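Local coordinates for protein D-glycerate 2-kinase (Thermotoga maritima, PDB 2B8N) that catalyses the magnesium- and ATP-dependent phosphorylation of D-glycerate to 2-phosphoglycerate, a step in the breakdown of serine, at residues 215-229 with 244-257. Residues are numbered along the deposited sequence; the frame is centred on the assembly and turned at random.
Sequences AWPDSSTSEDALKVL and ILQETPKHLSNVEI
Ile244 overlaps one flank of helix 222-231 as a knob into the hole formed by Ser222, Ala225, Leu226 and Leu229. Its CG2 lies 3.6 Å from Leu226 CD2, the two side chains lying alongside and pointing opposite ways, while CD1 meets Leu229 CD1 tip to tip. Helix 222-231 begins with a capping box between Thr221 and Asp224; the connection 215-221 leads out to this helix and 245-254 returns antiparallel beside it, from helix 238-244 to strand 255-261, an outermost strand, within this chain, of the parallel six-stranded sheet. Ser222 fastens the helix start twice: OG bonds Ile244 O at 2.6 Å, and N reaches the syn lone pair of Glu247 OE1 at 2.8 Å. With CG anti to the backbone N (chi1 -168°) and a bend at chi2, the Glu247 carboxylate turns back to the helix start. Its OE2 accepts Thr248 N and Lys250 NZ from opposite faces of the carboxylate plane, the latter as a salt bridge, and also bonds His176. Lys250 NZ also bonds Asp218 O and Ser220 O across the contact, and Thr248 O within its own segment. Asp218 OD2 takes the hydroxyl of Thr248, and OD1 closes an Asx turn onto Ser220 N, bonds Ser220 OG through its syn lone pair and pairs with Lys175. With an alanine at Asp218, the Thr248 hydroxyl and Lys175 would probably lose these mates and the Asx turn its acceptor. Beyond, Asp218 N bonds Pro249 O at 3.0 Å, nearly straight (166°). Pro217 CB rests against Lys250 O, and Leu252 CD1 packs on the backbone of Ala215 and Trp216. On the strand itself, Ile257 CD1 touches the edge of the Trp216 ring, 3.5 Å from CE3.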
ATOM      1  N   ALA A 215     -12.778 -10.601  -4.425  1.00 28.70           N
ATOM      2  CA  ALA A 215     -12.716 -11.624  -5.462  1.00 28.28           C
ATOM      3  C   ALA A 215     -11.655 -12.640  -5.074  1.00 28.63           C
ATOM      4  O   ALA A 215     -10.736 -12.905  -5.855  1.00 30.65           O
ATOM      5  CB  ALA A 215     -12.382 -10.998  -6.783  1.00 29.43           C
ATOM      6  N   TRP A 216     -11.739 -13.163  -3.847  1.00 27.97           N
ATOM      7  CA  TRP A 216     -10.812 -14.207  -3.393  1.00 28.14           C
ATOM      8  C   TRP A 216     -11.562 -15.165  -2.507  1.00 28.56           C
ATOM      9  O   TRP A 216     -12.313 -14.717  -1.642  1.00 29.72           O
ATOM     10  CB  TRP A 216      -9.653 -13.619  -2.603  1.00 28.24           C
ATOM     11  CG  TRP A 216      -8.552 -14.627  -2.398  1.00 31.44           C
ATOM     12  CD1 TRP A 216      -8.282 -15.351  -1.263  1.00 33.78           C
ATOM     13  CD2 TRP A 216      -7.581 -15.021  -3.358  1.00 27.20           C
ATOM     14  NE1 TRP A 216      -7.191 -16.171  -1.463  1.00 27.42           N
ATOM     15  CE2 TRP A 216      -6.749 -15.992  -2.744  1.00 28.10           C
ATOM     16  CE3 TRP A 216      -7.336 -14.653  -4.680  1.00 26.31           C
ATOM     17  CZ2 TRP A 216      -5.700 -16.596  -3.409  1.00 28.50           C
ATOM     18  CZ3 TRP A 216      -6.311 -15.242  -5.338  1.00 29.12           C
ATOM     19  CH2 TRP A 216      -5.495 -16.213  -4.708  1.00 32.78           C
ATOM     20  N   PRO A 217     -11.349 -16.484  -2.680  1.00 29.09           N
ATOM     21  CA  PRO A 217     -12.130 -17.393  -1.850  1.00 28.72           C
ATOM     22  C   PRO A 217     -11.799 -17.255  -0.355  1.00 27.26           C
ATOM     23  O   PRO A 217     -10.665 -16.903   0.017  1.00 26.22           O
ATOM     24  CB  PRO A 217     -11.744 -18.791  -2.388  1.00 28.68           C
ATOM     25  CG  PRO A 217     -10.416 -18.620  -2.918  1.00 27.83           C
ATOM     26  CD  PRO A 217     -10.411 -17.233  -3.532  1.00 30.53           C
ATOM     27  N   ASP A 218     -12.804 -17.520   0.476  1.00 25.44           N
ATOM     28  CA  ASP A 218     -12.683 -17.404   1.929  1.00 25.15           C
ATOM     29  C   ASP A 218     -12.584 -18.788   2.528  1.00 25.31           C
ATOM     30  O   ASP A 218     -13.590 -19.513   2.585  1.00 26.40           O
ATOM     31  CB  ASP A 218     -13.896 -16.653   2.504  1.00 22.97           C
ATOM     32  CG  ASP A 218     -13.887 -16.568   4.023  1.00 26.70           C
ATOM     33  OD1 ASP A 218     -12.854 -16.851   4.664  1.00 25.18           O
ATOM     34  OD2 ASP A 218     -14.938 -16.200   4.591  1.00 30.33           O
ATOM     35  N   SER A 219     -11.383 -19.161   2.967  1.00 24.68           N
ATOM     36  CA  SER A 219     -11.179 -20.501   3.545  1.00 25.74           C
ATOM     37  C   SER A 219     -11.787 -20.636   4.952  1.00 25.40           C
ATOM     38  O   SER A 219     -12.114 -21.747   5.394  1.00 26.04           O
ATOM     39  CB  SER A 219      -9.699 -20.883   3.541  1.00 24.83           C
ATOM     40  OG  SER A 219      -8.973 -20.124   4.487  1.00 29.79           O
ATOM     41  N   SER A 220     -11.966 -19.517   5.651  1.00 25.55           N
ATOM     42  CA  SER A 220     -12.581 -19.557   6.986  1.00 24.13           C
ATOM     43  C   SER A 220     -14.076 -19.852   6.930  1.00 23.91           C
ATOM     44  O   SER A 220     -14.749 -19.571   5.948  1.00 24.93           O
ATOM     45  CB  SER A 220     -12.347 -18.269   7.757  1.00 22.72           C
ATOM     46  OG  SER A 220     -13.190 -17.227   7.309  1.00 21.71           O
ATOM     47  N   THR A 221     -14.587 -20.376   8.031  1.00 24.32           N
ATOM     48  CA  THR A 221     -15.957 -20.849   8.124  1.00 23.76           C
ATOM     49  C   THR A 221     -16.778 -19.956   9.058  1.00 24.37           C
ATOM     50  O   THR A 221     -16.229 -19.120   9.788  1.00 24.31           O
ATOM     51  CB  THR A 221     -16.004 -22.333   8.624  1.00 21.82           C
ATOM     52  OG1 THR A 221     -15.672 -22.406  10.010  1.00 22.87           O
ATOM     53  CG2 THR A 221     -15.012 -23.178   7.868  1.00 16.90           C
ATOM     54  N   SER A 222     -18.096 -20.138   9.020  1.00 25.25           N
ATOM     55  CA  SER A 222     -19.009 -19.514   9.990  1.00 25.87           C
ATOM     56  C   SER A 222     -18.598 -19.887  11.414  1.00 25.50           C
ATOM     57  O   SER A 222     -18.561 -19.043  12.294  1.00 25.84           O
ATOM     58  CB  SER A 222     -20.456 -19.963   9.757  1.00 24.91           C
ATOM     59  OG  SER A 222     -20.935 -19.549   8.486  1.00 23.99           O
ATOM     60  N   GLU A 223     -18.262 -21.154  11.615  1.00 25.75           N
ATOM     61  CA  GLU A 223     -17.777 -21.626  12.907  1.00 26.18           C
ATOM     62  C   GLU A 223     -16.546 -20.817  13.349  1.00 26.13           C
ATOM     63  O   GLU A 223     -16.475 -20.357  14.480  1.00 25.94           O
ATOM     64  CB  GLU A 223     -17.453 -23.127  12.865  1.00 26.14           C
ATOM     65  CG  GLU A 223     -17.203 -23.778  14.237  1.00 24.51           C
ATOM     66  CD  GLU A 223     -16.772 -25.228  14.117  1.00 27.65           C
ATOM     67  OE1 GLU A 223     -16.604 -25.735  12.985  1.00 31.75           O
ATOM     68  OE2 GLU A 223     -16.604 -25.878  15.162  1.00 32.67           O
ATOM     69  N   ASP A 224     -15.587 -20.639  12.454  1.00 26.04           N
ATOM     70  CA  ASP A 224     -14.401 -19.840  12.770  1.00 26.03           C
ATOM     71  C   ASP A 224     -14.814 -18.438  13.241  1.00 26.44           C
ATOM     72  O   ASP A 224     -14.327 -17.944  14.243  1.00 25.61           O
ATOM     73  CB  ASP A 224     -13.451 -19.749  11.561  1.00 26.08           C
ATOM     74  CG  ASP A 224     -12.928 -21.102  11.125  1.00 25.73           C
ATOM     75  OD1 ASP A 224     -12.625 -21.913  12.019  1.00 32.43           O
ATOM     76  OD2 ASP A 224     -12.831 -21.375   9.904  1.00 21.75           O
ATOM     77  N   ALA A 225     -15.740 -17.808  12.533  1.00 27.55           N
ATOM     78  CA  ALA A 225     -16.121 -16.427  12.872  1.00 28.00           C
ATOM     79  C   ALA A 225     -16.702 -16.336  14.290  1.00 28.71           C
ATOM     80  O   ALA A 225     -16.324 -15.472  15.075  1.00 29.47           O
ATOM     81  CB  ALA A 225     -17.102 -15.902  11.870  1.00 27.00           C
ATOM     82  N   LEU A 226     -17.609 -17.250  14.611  1.00 28.64           N
ATOM     83  CA  LEU A 226     -18.248 -17.278  15.924  1.00 28.12           C
ATOM     84  C   LEU A 226     -17.284 -17.631  17.071  1.00 27.50           C
ATOM     85  O   LEU A 226     -17.413 -17.112  18.171  1.00 27.05           O
ATOM     86  CB  LEU A 226     -19.414 -18.263  15.900  1.00 28.07           C
ATOM     87  CG  LEU A 226     -20.551 -17.914  14.929  1.00 31.14           C
ATOM     88  CD1 LEU A 226     -21.669 -18.966  15.009  1.00 28.20           C
ATOM     89  CD2 LEU A 226     -21.109 -16.522  15.199  1.00 33.68           C
ATOM     90  N   LYS A 227     -16.324 -18.512  16.804  1.00 27.90           N
ATOM     91  CA  LYS A 227     -15.290 -18.856  17.776  1.00 27.93           C
ATOM     92  C   LYS A 227     -14.350 -17.684  18.078  1.00 27.95           C
ATOM     93  O   LYS A 227     -13.865 -17.559  19.200  1.00 29.09           O
ATOM     94  CB  LYS A 227     -14.486 -20.059  17.297  1.00 27.28           C
ATOM     95  CG  LYS A 227     -15.304 -21.313  17.270  1.00 29.36           C
ATOM     96  CD  LYS A 227     -14.450 -22.561  17.289  1.00 31.69           C
ATOM     97  CE  LYS A 227     -15.299 -23.766  17.697  1.00 34.42           C
ATOM     98  NZ  LYS A 227     -15.901 -23.611  19.071  1.00 33.61           N
ATOM     99  N   VAL A 228     -14.101 -16.830  17.086  1.00 27.40           N
ATOM    100  CA  VAL A 228     -13.310 -15.623  17.320  1.00 27.27           C
ATOM    101  C   VAL A 228     -13.999 -14.714  18.331  1.00 27.69           C
ATOM    102  O   VAL A 228     -13.403 -14.348  19.340  1.00 28.06           O
ATOM    103  CB  VAL A 228     -13.059 -14.839  16.049  1.00 26.03           C
ATOM    104  CG1 VAL A 228     -12.424 -13.468  16.384  1.00 24.53           C
ATOM    105  CG2 VAL A 228     -12.161 -15.656  15.127  1.00 25.90           C
ATOM    106  N   LEU A 229     -15.253 -14.369  18.051  1.00 27.21           N
ATOM    107  CA  LEU A 229     -16.053 -13.521  18.939  1.00 26.59           C
ATOM    108  C   LEU A 229     -16.148 -14.085  20.354  1.00 26.92           C
ATOM    109  O   LEU A 229     -15.977 -13.348  21.337  1.00 26.79           O
ATOM    110  CB  LEU A 229     -17.454 -13.332  18.366  1.00 26.19           C
ATOM    111  CG  LEU A 229     -17.529 -12.563  17.046  1.00 25.55           C
ATOM    112  CD1 LEU A 229     -18.953 -12.593  16.504  1.00 26.16           C
ATOM    113  CD2 LEU A 229     -17.044 -11.131  17.220  1.00 22.72           C
ATOM    114  N   ILE A 244     -23.853 -14.472  10.156  1.00 27.66           N
ATOM    115  CA  ILE A 244     -22.576 -15.199  10.100  1.00 27.80           C
ATOM    116  C   ILE A 244     -22.740 -16.646   9.613  1.00 27.51           C
ATOM    117  O   ILE A 244     -21.876 -17.162   8.893  1.00 26.96           O
ATOM    118  CB  ILE A 244     -21.855 -15.108  11.477  1.00 27.44           C
ATOM    119  CG1 ILE A 244     -21.264 -13.710  11.637  1.00 29.53           C
ATOM    120  CG2 ILE A 244     -20.751 -16.132  11.627  1.00 27.54           C
ATOM    121  CD1 ILE A 244     -20.813 -13.340  13.057  1.00 28.77           C
ATOM    122  N   LEU A 245     -23.871 -17.261   9.959  1.00 27.85           N
ATOM    123  CA  LEU A 245     -24.218 -18.633   9.529  1.00 27.56           C
ATOM    124  C   LEU A 245     -24.302 -18.867   8.023  1.00 28.41           C
ATOM    125  O   LEU A 245     -24.375 -20.028   7.577  1.00 28.56           O
ATOM    126  CB  LEU A 245     -25.573 -19.030  10.103  1.00 27.97           C
ATOM    127  CG  LEU A 245     -25.706 -19.382  11.586  1.00 25.01           C
ATOM    128  CD1 LEU A 245     -27.157 -19.671  11.833  1.00 25.59           C
ATOM    129  CD2 LEU A 245     -24.853 -20.560  11.963  1.00 25.11           C
ATOM    130  N   GLN A 246     -24.362 -17.779   7.256  1.00 28.91           N
ATOM    131  CA  GLN A 246     -24.309 -17.847   5.802  1.00 29.84           C
ATOM    132  C   GLN A 246     -22.840 -17.992   5.438  1.00 29.89           C
ATOM    133  O   GLN A 246     -22.029 -17.081   5.696  1.00 31.83           O
ATOM    134  CB  GLN A 246     -24.948 -16.596   5.180  1.00 29.35           C
ATOM    135  CG  GLN A 246     -26.338 -16.280   5.775  1.00 35.10           C
ATOM    136  CD  GLN A 246     -27.127 -15.244   4.996  1.00 34.14           C
ATOM    137  OE1 GLN A 246     -27.690 -14.302   5.576  1.00 38.44           O
ATOM    138  NE2 GLN A 246     -27.181 -15.413   3.677  1.00 40.47           N
ATOM    139  N   GLU A 247     -22.495 -19.147   4.878  1.00 27.74           N
ATOM    140  CA  GLU A 247     -21.114 -19.453   4.612  1.00 27.16           C
ATOM    141  C   GLU A 247     -20.657 -18.707   3.378  1.00 26.24           C
ATOM    142  O   GLU A 247     -21.459 -18.483   2.453  1.00 25.58           O
ATOM    143  CB  GLU A 247     -20.908 -20.956   4.445  1.00 26.61           C
ATOM    144  CG  GLU A 247     -19.450 -21.362   4.452  1.00 27.15           C
ATOM    145  CD  GLU A 247     -18.718 -20.843   5.665  1.00 26.42           C
ATOM    146  OE1 GLU A 247     -18.866 -21.469   6.732  1.00 21.74           O
ATOM    147  OE2 GLU A 247     -18.023 -19.810   5.547  1.00 26.42           O
ATOM    148  N   THR A 248     -19.375 -18.331   3.384  1.00 25.40           N
ATOM    149  CA  THR A 248     -18.752 -17.566   2.307  1.00 25.33           C
ATOM    150  C   THR A 248     -18.209 -18.532   1.280  1.00 26.44           C
ATOM    151  O   THR A 248     -17.954 -19.693   1.625  1.00 26.59           O
ATOM    152  CB  THR A 248     -17.589 -16.740   2.840  1.00 24.80           C
ATOM    153  OG1 THR A 248     -16.696 -17.604   3.536  1.00 18.70           O
ATOM    154  CG2 THR A 248     -18.103 -15.670   3.798  1.00 21.84           C
ATOM    155  N   PRO A 249     -18.066 -18.081   0.013  1.00 26.57           N
ATOM    156  CA  PRO A 249     -17.570 -18.924  -1.082  1.00 26.22           C
ATOM    157  C   PRO A 249     -16.213 -19.547  -0.807  1.00 26.98           C
ATOM    158  O   PRO A 249     -15.250 -18.814  -0.570  1.00 28.21           O
ATOM    159  CB  PRO A 249     -17.477 -17.961  -2.266  1.00 26.25           C
ATOM    160  CG  PRO A 249     -17.665 -16.603  -1.726  1.00 29.02           C
ATOM    161  CD  PRO A 249     -18.435 -16.738  -0.462  1.00 27.69           C
ATOM    162  N   LYS A 250     -16.152 -20.887  -0.842  1.00 26.69           N
ATOM    163  CA  LYS A 250     -14.928 -21.650  -0.540  1.00 25.83           C
ATOM    164  C   LYS A 250     -14.025 -21.808  -1.773  1.00 26.40           C
ATOM    165  O   LYS A 250     -12.844 -22.091  -1.642  1.00 25.11           O
ATOM    166  CB  LYS A 250     -15.294 -23.006   0.094  1.00 23.69           C
ATOM    167  CG  LYS A 250     -15.980 -22.887   1.498  1.00 19.46           C
ATOM    168  CD  LYS A 250     -14.978 -22.448   2.618  1.00 20.51           C
ATOM    169  CE  LYS A 250     -15.672 -21.815   3.841  1.00 22.13           C
ATOM    170  NZ  LYS A 250     -15.956 -20.343   3.730  1.00 14.65           N
ATOM    171  N   HIS A 251     -14.585 -21.562  -2.954  1.00 28.46           N
ATOM    172  CA  HIS A 251     -13.886 -21.690  -4.217  1.00 30.85           C
ATOM    173  C   HIS A 251     -14.519 -20.706  -5.196  1.00 28.85           C
ATOM    174  O   HIS A 251     -15.716 -20.431  -5.115  1.00 26.78           O
ATOM    175  CB  HIS A 251     -14.046 -23.129  -4.731  1.00 33.48           C
ATOM    176  CG  HIS A 251     -15.479 -23.521  -5.002  1.00 47.50           C
ATOM    177  ND1 HIS A 251     -16.269 -24.176  -4.072  1.00 55.38           N
ATOM    178  CD2 HIS A 251     -16.264 -23.344  -6.100  1.00 55.44           C
ATOM    179  CE1 HIS A 251     -17.472 -24.386  -4.586  1.00 55.77           C
ATOM    180  NE2 HIS A 251     -17.497 -23.886  -5.811  1.00 58.57           N
ATOM    181  N   LEU A 252     -13.707 -20.170  -6.103  1.00 29.39           N
ATOM    182  CA  LEU A 252     -14.188 -19.254  -7.154  1.00 29.16           C
ATOM    183  C   LEU A 252     -13.629 -19.716  -8.503  1.00 28.62           C
ATOM    184  O   LEU A 252     -12.444 -19.967  -8.615  1.00 29.66           O
ATOM    185  CB  LEU A 252     -13.743 -17.810  -6.868  1.00 28.31           C
ATOM    186  CG  LEU A 252     -14.138 -17.116  -5.545  1.00 27.41           C
ATOM    187  CD1 LEU A 252     -13.455 -15.768  -5.380  1.00 24.34           C
ATOM    188  CD2 LEU A 252     -15.614 -16.930  -5.429  1.00 30.38           C
ATOM    189  N   SER A 253     -14.479 -19.842  -9.515  1.00 28.15           N
ATOM    190  CA  SER A 253     -14.040 -20.288 -10.838  1.00 26.89           C
ATOM    191  C   SER A 253     -13.934 -19.154 -11.860  1.00 27.14           C
ATOM    192  O   SER A 253     -13.400 -19.365 -12.936  1.00 25.74           O
ATOM    193  CB  SER A 253     -15.018 -21.337 -11.359  1.00 27.20           C
ATOM    194  OG  SER A 253     -16.361 -20.903 -11.213  1.00 28.92           O
ATOM    195  N   ASN A 254     -14.438 -17.964 -11.527  1.00 28.42           N
ATOM    196  CA  ASN A 254     -14.547 -16.868 -12.496  1.00 28.59           C
ATOM    197  C   ASN A 254     -13.607 -15.683 -12.225  1.00 28.81           C
ATOM    198  O   ASN A 254     -13.991 -14.530 -12.420  1.00 30.20           O
ATOM    199  CB  ASN A 254     -15.997 -16.365 -12.542  1.00 27.91           C
ATOM    200  CG  ASN A 254     -16.398 -15.652 -11.269  1.00 28.85           C
ATOM    201  OD1 ASN A 254     -15.881 -15.963 -10.193  1.00 25.56           O
ATOM    202  ND2 ASN A 254     -17.307 -14.687 -11.383  1.00 27.56           N
ATOM    203  N   VAL A 255     -12.376 -15.946 -11.796  1.00 29.93           N
ATOM    204  CA  VAL A 255     -11.462 -14.849 -11.432  1.00 29.66           C
ATOM    205  C   VAL A 255     -10.056 -14.970 -12.013  1.00 28.80           C
ATOM    206  O   VAL A 255      -9.463 -16.029 -12.010  1.00 29.51           O
ATOM    207  CB  VAL A 255     -11.304 -14.761  -9.911  1.00 29.88           C
ATOM    208  CG1 VAL A 255     -10.263 -13.721  -9.543  1.00 33.80           C
ATOM    209  CG2 VAL A 255     -12.643 -14.431  -9.244  1.00 32.70           C
ATOM    210  N   GLU A 256      -9.523 -13.857 -12.485  1.00 29.59           N
ATOM    211  CA  GLU A 256      -8.125 -13.763 -12.873  1.00 29.49           C
ATOM    212  C   GLU A 256      -7.591 -12.526 -12.175  1.00 29.14           C
ATOM    213  O   GLU A 256      -8.150 -11.443 -12.342  1.00 28.43           O
ATOM    214  CB  GLU A 256      -7.969 -13.601 -14.386  1.00 27.96           C
ATOM    215  N   ILE A 257      -6.520 -12.678 -11.396  1.00 29.29           N
ATOM    216  CA  ILE A 257      -5.905 -11.536 -10.715  1.00 30.53           C
ATOM    217  C   ILE A 257      -4.481 -11.268 -11.188  1.00 30.04           C
ATOM    218  O   ILE A 257      -3.675 -12.195 -11.310  1.00 30.54           O
ATOM    219  CB  ILE A 257      -5.897 -11.712  -9.186  1.00 32.31           C
ATOM    220  CG1 ILE A 257      -7.335 -11.833  -8.661  1.00 35.06           C
ATOM    221  CG2 ILE A 257      -5.206 -10.510  -8.510  1.00 33.80           C
ATOM    222  CD1 ILE A 257      -7.448 -12.185  -7.205  1.00 32.79           C
TER